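Local coordinates for protein Pre-mRNA-splicing factor 38 (Chaetomium thermophilum, PDB 5F5T) that is a spliceosome protein of the PRP38 family, probably required for pre-mRNA splicing in the nucleus, at residues L109-G112 and G113-K117; A123-Y126 and I127-R131; L160-M163 and D164-I167. All blocks are in the same frame, centred on the assembly; numbering follows the deposited sequence.

Contact 1: L109-G112 and G113-K117; sequences LYFG and GEKFK
Phe-111 and Lys-115 meet one helical turn apart through complementary torsions: the phenylalanine CG lies trans to its own N (chi1 -169°), which leans the ring forward along the chain, and the lysine tail turns at chi3 (-84°) to meet it. The touching atom is Lys-115 CE, 3.5 Å from Phe-111 CE1. The approach is oblique to the ring, so the contact reads as packing of a lysine methylene against the phenylalanine ring. The same lysine also works in the other direction, because Lys-115 CB stands 3.8 Å above the plane of the Phe-116 ring, over its centre.

The backbone supplies the frame. Lys-115 N donates to Phe-111 O at 3.1 Å, in a nearly straight bond. Glu-114 N reaches Tyr-110 O at 3.0 Å from above the carbonyl plane, and its N-H...O angle of 143° makes this the more bent of the two. Gly-112 and Gly-113 are both buried, and Gly-113 CA makes a CA-H...O contact with Leu-109 O, on the side where a CB would run into that oxygen. The N-H of Phe-116 points to Gly-112 O, but the modelled separation is too short to be trusted.

Outside the two segments, Arg-120 NE donates to Leu-109 O, and its NH1 bonds weakly to Tyr-110 O. The arrangement is the C-terminal end of helix 102-115, which includes a wider pi-type turn at 109-112, running into a helix-to-helix junction in which the single non-helical residue Phe-116 both ends helix 102-115 and occupies the N-cap position of helix 117-130.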
# COMPACT_ATOMS: atom_id res chain seq x y z
N LEU A 109 -8.06 -10.95 -4.60
CA LEU A 109 -8.09 -10.21 -3.35
C LEU A 109 -8.93 -10.92 -2.31
O LEU A 109 -8.40 -11.36 -1.28
CB LEU A 109 -8.63 -8.80 -3.61
CG LEU A 109 -8.37 -7.70 -2.58
CD1 LEU A 109 -6.90 -7.34 -2.54
CD2 LEU A 109 -9.20 -6.46 -2.90
N TYR A 110 -10.21 -11.12 -2.59
CA TYR A 110 -11.10 -11.60 -1.55
C TYR A 110 -10.99 -13.11 -1.35
O TYR A 110 -10.71 -13.58 -0.24
CB TYR A 110 -12.54 -11.21 -1.88
CG TYR A 110 -12.70 -9.70 -1.93
CD1 TYR A 110 -12.57 -8.93 -0.78
CD2 TYR A 110 -13.00 -9.05 -3.12
CE1 TYR A 110 -12.71 -7.55 -0.82
CE2 TYR A 110 -13.14 -7.68 -3.17
CZ TYR A 110 -13.00 -6.93 -2.02
OH TYR A 110 -13.14 -5.56 -2.07
N PHE A 111 -11.13 -13.87 -2.43
CA PHE A 111 -11.25 -15.32 -2.31
C PHE A 111 -9.85 -15.92 -2.21
O PHE A 111 -9.53 -16.73 -1.31
CB PHE A 111 -12.02 -15.86 -3.51
CG PHE A 111 -12.44 -17.30 -3.40
CD1 PHE A 111 -11.70 -18.30 -3.99
CD2 PHE A 111 -13.60 -17.64 -2.72
CE1 PHE A 111 -12.10 -19.63 -3.90
CE2 PHE A 111 -14.00 -18.96 -2.62
CZ PHE A 111 -13.25 -19.96 -3.21
N GLY A 112 -8.98 -15.45 -3.11
CA GLY A 112 -7.63 -15.95 -3.13
C GLY A 112 -6.97 -15.42 -1.88
O GLY A 112 -6.28 -16.18 -1.19
N GLY A 113 -7.24 -14.16 -1.56
CA GLY A 113 -6.58 -13.54 -0.43
C GLY A 113 -6.95 -14.26 0.84
O GLY A 113 -6.10 -14.45 1.71
N GLU A 114 -8.21 -14.67 0.93
CA GLU A 114 -8.65 -15.40 2.11
C GLU A 114 -7.84 -16.69 2.21
O GLU A 114 -7.31 -17.01 3.27
CB GLU A 114 -10.15 -15.70 2.05
CG GLU A 114 -10.85 -15.57 3.39
CD GLU A 114 -10.89 -14.14 3.89
OE1 GLU A 114 -11.67 -13.34 3.33
OE2 GLU A 114 -10.15 -13.81 4.84
N LYS A 115 -7.70 -17.40 1.09
CA LYS A 115 -6.89 -18.62 1.14
C LYS A 115 -5.38 -18.37 1.16
O LYS A 115 -4.65 -19.00 1.93
CB LYS A 115 -7.25 -19.54 -0.03
CG LYS A 115 -8.69 -20.06 0.00
CD LYS A 115 -8.90 -21.22 -0.97
CE LYS A 115 -9.19 -20.73 -2.38
NZ LYS A 115 -8.83 -21.75 -3.42
N PHE A 116 -4.91 -17.45 0.32
CA PHE A 116 -3.47 -17.20 0.19
C PHE A 116 -3.10 -15.74 0.42
O PHE A 116 -3.38 -14.86 -0.42
CB PHE A 116 -2.97 -17.63 -1.18
CG PHE A 116 -3.48 -18.97 -1.62
CD1 PHE A 116 -3.07 -20.14 -0.99
CD2 PHE A 116 -4.38 -19.06 -2.66
CE1 PHE A 116 -3.55 -21.37 -1.40
CE2 PHE A 116 -4.87 -20.29 -3.08
CZ PHE A 116 -4.45 -21.45 -2.44
N LYS A 117 -2.45 -15.49 1.55
CA LYS A 117 -2.15 -14.14 1.99
C LYS A 117 -1.26 -13.38 1.02
O LYS A 117 -1.44 -12.18 0.83
CB LYS A 117 -1.51 -14.15 3.38
CG LYS A 117 -0.35 -15.12 3.53
CD LYS A 117 -0.05 -15.38 5.00
CE LYS A 117 1.24 -16.12 5.18
NZ LYS A 117 1.62 -16.13 6.61

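Contact 2: A123-Y126 and I127-R131; sequences AAFY and IRLTR
Tyr-126 and Thr-130 hold each other by polar and apolar contacts at once. Among the hydrogen bonds, Tyr-126 O is gripped twice by the same threonine: Thr-130 N and Thr-130 OG1 each donate at 2.9 Å to Tyr-126 O, and they arrive from opposite faces of the carbonyl plane. The hydroxyl can do this because chi1 of 65° sets OG1 between the threonine's own N and carbonyl carbon, folded back over the preceding turn. OG1 in turn accepts a bond from Arg-131 NH1, 3.1 Å from Thr-130 OG1, which lies in the guanidinium plane. Ordinary helical bonds fill in the turn before, from Ile-127, Arg-128 and Leu-129 to Ala-123, Ala-124 and Phe-125.

Two CH-pi contacts make up the apolar part. Thr-130 CG2 lies over one face of the Tyr-126 ring, 3.8 Å from its centroid and displaced toward the rim. Leu-129 CD1 sits more centrally over a face of the Phe-125 ring, 4.0 Å from the centroid and only 11° off the normal.

The charged ends also have partners outside the turn. Arg-131 NH1 passes Tyr-126 CE2 obliquely at 4.0 Å, while its NH2 forms a salt bridge with Asp-102. Arg-128 leads away from the turn to bond Leu-170 O and Trp-182 O, with a cation-pi contact to the Trp-182 ring.

All nine residues are buried, eight in the last turns of helix 117-130 and Arg-131 just past its end. Helix 87-98 packs on Phe-125, Tyr-126 and Thr-130, helix 102-115 on Ala-123, Tyr-126, Ile-127 and Arg-131, and helix 133-140 on Ala-124, Ile-127, Arg-128 and Arg-131.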
# COMPACT_ATOMS: atom_id res chain seq x y z
N ALA A 123 -2.32 -8.60 -4.98
CA ALA A 123 -3.49 -7.92 -5.50
C ALA A 123 -3.57 -6.50 -4.96
O ALA A 123 -3.87 -5.57 -5.70
CB ALA A 123 -4.75 -8.69 -5.16
N ALA A 124 -3.30 -6.33 -3.67
CA ALA A 124 -3.33 -5.02 -3.05
C ALA A 124 -2.26 -4.12 -3.66
O ALA A 124 -2.52 -2.95 -3.94
CB ALA A 124 -3.14 -5.13 -1.55
N PHE A 125 -1.08 -4.68 -3.88
CA PHE A 125 0.02 -3.95 -4.50
C PHE A 125 -0.40 -3.46 -5.88
O PHE A 125 -0.30 -2.26 -6.19
CB PHE A 125 1.26 -4.85 -4.61
CG PHE A 125 2.50 -4.13 -5.08
CD1 PHE A 125 2.77 -2.83 -4.68
CD2 PHE A 125 3.41 -4.77 -5.91
CE1 PHE A 125 3.92 -2.19 -5.11
CE2 PHE A 125 4.56 -4.13 -6.34
CZ PHE A 125 4.81 -2.84 -5.94
N TYR A 126 -0.94 -4.37 -6.68
CA TYR A 126 -1.36 -4.07 -8.04
C TYR A 126 -2.46 -3.01 -8.06
O TYR A 126 -2.47 -2.13 -8.92
CB TYR A 126 -1.84 -5.34 -8.75
CG TYR A 126 -2.22 -5.11 -10.19
CD1 TYR A 126 -1.25 -5.04 -11.18
CD2 TYR A 126 -3.55 -4.96 -10.57
CE1 TYR A 126 -1.58 -4.83 -12.50
CE2 TYR A 126 -3.89 -4.75 -11.88
CZ TYR A 126 -2.91 -4.68 -12.85
OH TYR A 126 -3.25 -4.47 -14.16
N ILE A 127 -3.37 -3.10 -7.10
CA ILE A 127 -4.45 -2.14 -6.99
C ILE A 127 -3.89 -0.75 -6.68
O ILE A 127 -4.29 0.24 -7.29
CB ILE A 127 -5.47 -2.55 -5.90
CG1 ILE A 127 -6.31 -3.72 -6.40
CG2 ILE A 127 -6.36 -1.37 -5.53
CD1 ILE A 127 -7.41 -4.14 -5.44
N ARG A 128 -2.95 -0.69 -5.74
CA ARG A 128 -2.31 0.58 -5.40
C ARG A 128 -1.60 1.17 -6.61
O ARG A 128 -1.58 2.39 -6.80
CB ARG A 128 -1.32 0.39 -4.24
CG ARG A 128 -0.48 1.62 -3.95
CD ARG A 128 -1.35 2.72 -3.34
NE ARG A 128 -0.60 3.93 -3.02
CZ ARG A 128 -0.19 4.83 -3.91
NH1 ARG A 128 -0.44 4.65 -5.20
NH2 ARG A 128 0.48 5.90 -3.51
N LEU A 129 -1.02 0.30 -7.43
CA LEU A 129 -0.33 0.72 -8.64
C LEU A 129 -1.27 1.25 -9.73
O LEU A 129 -0.93 2.22 -10.41
CB LEU A 129 0.49 -0.43 -9.20
CG LEU A 129 1.68 -0.88 -8.36
CD1 LEU A 129 2.39 -2.05 -9.02
CD2 LEU A 129 2.64 0.27 -8.10
N THR A 130 -2.43 0.62 -9.90
CA THR A 130 -3.24 0.86 -11.10
C THR A 130 -4.60 1.53 -10.91
O THR A 130 -5.29 1.80 -11.90
CB THR A 130 -3.50 -0.46 -11.84
OG1 THR A 130 -4.30 -1.32 -11.01
CG2 THR A 130 -2.19 -1.16 -12.16
N ARG A 131 -5.00 1.80 -9.68
CA ARG A 131 -6.37 2.23 -9.41
C ARG A 131 -6.45 3.65 -8.88
O ARG A 131 -5.51 4.12 -8.25
CB ARG A 131 -7.04 1.28 -8.41
CG ARG A 131 -8.12 0.40 -9.01
CD ARG A 131 -7.52 -0.53 -10.04
NE ARG A 131 -8.54 -1.33 -10.72
CZ ARG A 131 -8.27 -2.17 -11.71
NH1 ARG A 131 -7.01 -2.32 -12.13
NH2 ARG A 131 -9.24 -2.86 -12.29

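Contact 3: L160-M163 and D164-I167; sequences LTYM and DEFI
Thr-161 and Glu-165 cross at an angle, and where they meet the threonine hydroxyl donates to the carboxylate: Thr-161 OG1 lies 2.8 Å from Glu-165 OE1. The acceptor uses its anti lone pair, the one directed away from the other carboxylate oxygen. Thr-161 presents its hydroxyl this way because OG1 is trans to the residue's own N (chi1 -170°), while the glutamate chain runs extended beyond CG.

Tyr-162 is set differently against the same glutamate. The two side chains run side by side and point the same way, with ring and carboxylate planes 76° apart. Glu-165 OE1 comes to the edge of the tyrosine ring, near its plane, 3.8 Å from Tyr-162 CD1. Asp-164 OD1 lies close to Tyr-162 CB. Met-163, bent at chi2 and chi3, brings SD to 4.3 Å from Ile-167 CG1, a loose apolar contact.

Beneath these groups the helix begins. Phe-166 N donates to Tyr-162 O at 2.8 Å, nearly along the C=O axis, and Ile-167 N follows to Met-163 O at 2.9 Å. Tyr-162 thus ends strand 158-162 and serves as N-cap residue of helix 163-172. An alanine in place of Glu-165 is likely to leave the Thr-161 hydroxyl without its acceptor and the CD1 edge of the Tyr-162 ring without the carboxylate beside it.

Two acidic residues in the first turn probably interact favourably with the helix dipole. Outside the two segments, Asp-164 OD2 makes two salt bridges to basic side chains of the chain of another protein, and Tyr-162 makes a cation-pi contact with a basic group there, so this strand-to-helix corner presents acidic and aromatic chemistry to basic side chains of the partner.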
# COMPACT_ATOMS: atom_id res chain seq x y z
N LEU A 160 10.09 -9.87 9.82
CA LEU A 160 8.65 -10.04 9.96
C LEU A 160 7.88 -8.74 9.74
O LEU A 160 8.28 -7.68 10.22
CB LEU A 160 8.33 -10.59 11.36
CG LEU A 160 6.85 -10.80 11.67
CD1 LEU A 160 6.21 -11.78 10.70
CD2 LEU A 160 6.68 -11.27 13.11
N THR A 161 6.77 -8.85 9.02
CA THR A 161 5.81 -7.75 8.92
C THR A 161 4.42 -8.37 8.87
O THR A 161 4.29 -9.58 8.93
CB THR A 161 6.06 -6.87 7.68
OG1 THR A 161 5.25 -5.69 7.77
CG2 THR A 161 5.70 -7.61 6.40
N TYR A 162 3.39 -7.54 8.77
CA TYR A 162 2.03 -8.07 8.79
C TYR A 162 1.21 -7.49 7.64
O TYR A 162 1.54 -6.42 7.12
CB TYR A 162 1.35 -7.75 10.12
CG TYR A 162 2.16 -8.19 11.32
CD1 TYR A 162 3.14 -7.38 11.86
CD2 TYR A 162 1.92 -9.42 11.93
CE1 TYR A 162 3.88 -7.77 12.95
CE2 TYR A 162 2.66 -9.82 13.03
CZ TYR A 162 3.64 -8.99 13.54
OH TYR A 162 4.37 -9.38 14.63
N MET A 163 0.13 -8.17 7.29
CA MET A 163 -0.70 -7.74 6.18
C MET A 163 -1.23 -6.32 6.39
O MET A 163 -1.20 -5.51 5.48
CB MET A 163 -1.87 -8.70 5.98
CG MET A 163 -2.83 -8.27 4.89
SD MET A 163 -2.08 -8.34 3.24
CE MET A 163 -1.65 -10.08 3.14
N ASP A 164 -1.69 -6.02 7.60
CA ASP A 164 -2.22 -4.70 7.89
C ASP A 164 -1.12 -3.65 7.78
O ASP A 164 -1.37 -2.51 7.38
CB ASP A 164 -2.88 -4.66 9.27
CG ASP A 164 -1.97 -5.15 10.37
OD1 ASP A 164 -1.55 -6.32 10.32
OD2 ASP A 164 -1.71 -4.37 11.31
N GLU A 165 0.10 -4.04 8.14
CA GLU A 165 1.25 -3.16 8.01
C GLU A 165 1.62 -2.93 6.54
O GLU A 165 2.01 -1.82 6.16
CB GLU A 165 2.44 -3.73 8.77
CG GLU A 165 2.59 -3.17 10.17
CD GLU A 165 3.93 -3.52 10.79
OE1 GLU A 165 4.68 -4.30 10.18
OE2 GLU A 165 4.22 -3.01 11.89
N PHE A 166 1.51 -3.97 5.73
CA PHE A 166 1.77 -3.86 4.30
C PHE A 166 0.74 -2.95 3.63
O PHE A 166 1.09 -2.09 2.81
CB PHE A 166 1.77 -5.25 3.66
CG PHE A 166 2.18 -5.25 2.22
CD1 PHE A 166 3.46 -4.89 1.84
CD2 PHE A 166 1.27 -5.61 1.24
CE1 PHE A 166 3.84 -4.89 0.51
CE2 PHE A 166 1.64 -5.61 -0.10
CZ PHE A 166 2.92 -5.26 -0.46
N ILE A 167 -0.53 -3.14 3.98
CA ILE A 167 -1.61 -2.31 3.46
C ILE A 167 -1.41 -0.86 3.86
O ILE A 167 -1.52 0.05 3.04
CB ILE A 167 -2.99 -2.78 3.98
CG1 ILE A 167 -3.29 -4.19 3.48
CG2 ILE A 167 -4.08 -1.82 3.54
CD1 ILE A 167 -3.31 -4.31 1.99

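Contacts 1, 2 and 3 follow in series along the chain and all belong to the PRP38 family region, each pair of centres about 15 Å apart. Contact 2 is the inner one, its centre about 5 Å from the centre of the chain, against 13 and 11 Å for contacts 1 and 3, and it packs against both. Leu-109 CD1 of contact 1 lies 3.6 Å from Ala-123 CB of contact 2, and Ala-124 CB of contact 2 lies 3.6 Å from Ile-167 CD1 of contact 3. Contacts 1 and 3 meet where the Met-163 methyl packs on the Lys-117 backbone. The chain of the other protein leaves contact 2 untouched; contact 3 lies at the interface, while contact 1 borders it through Lys-117 alone.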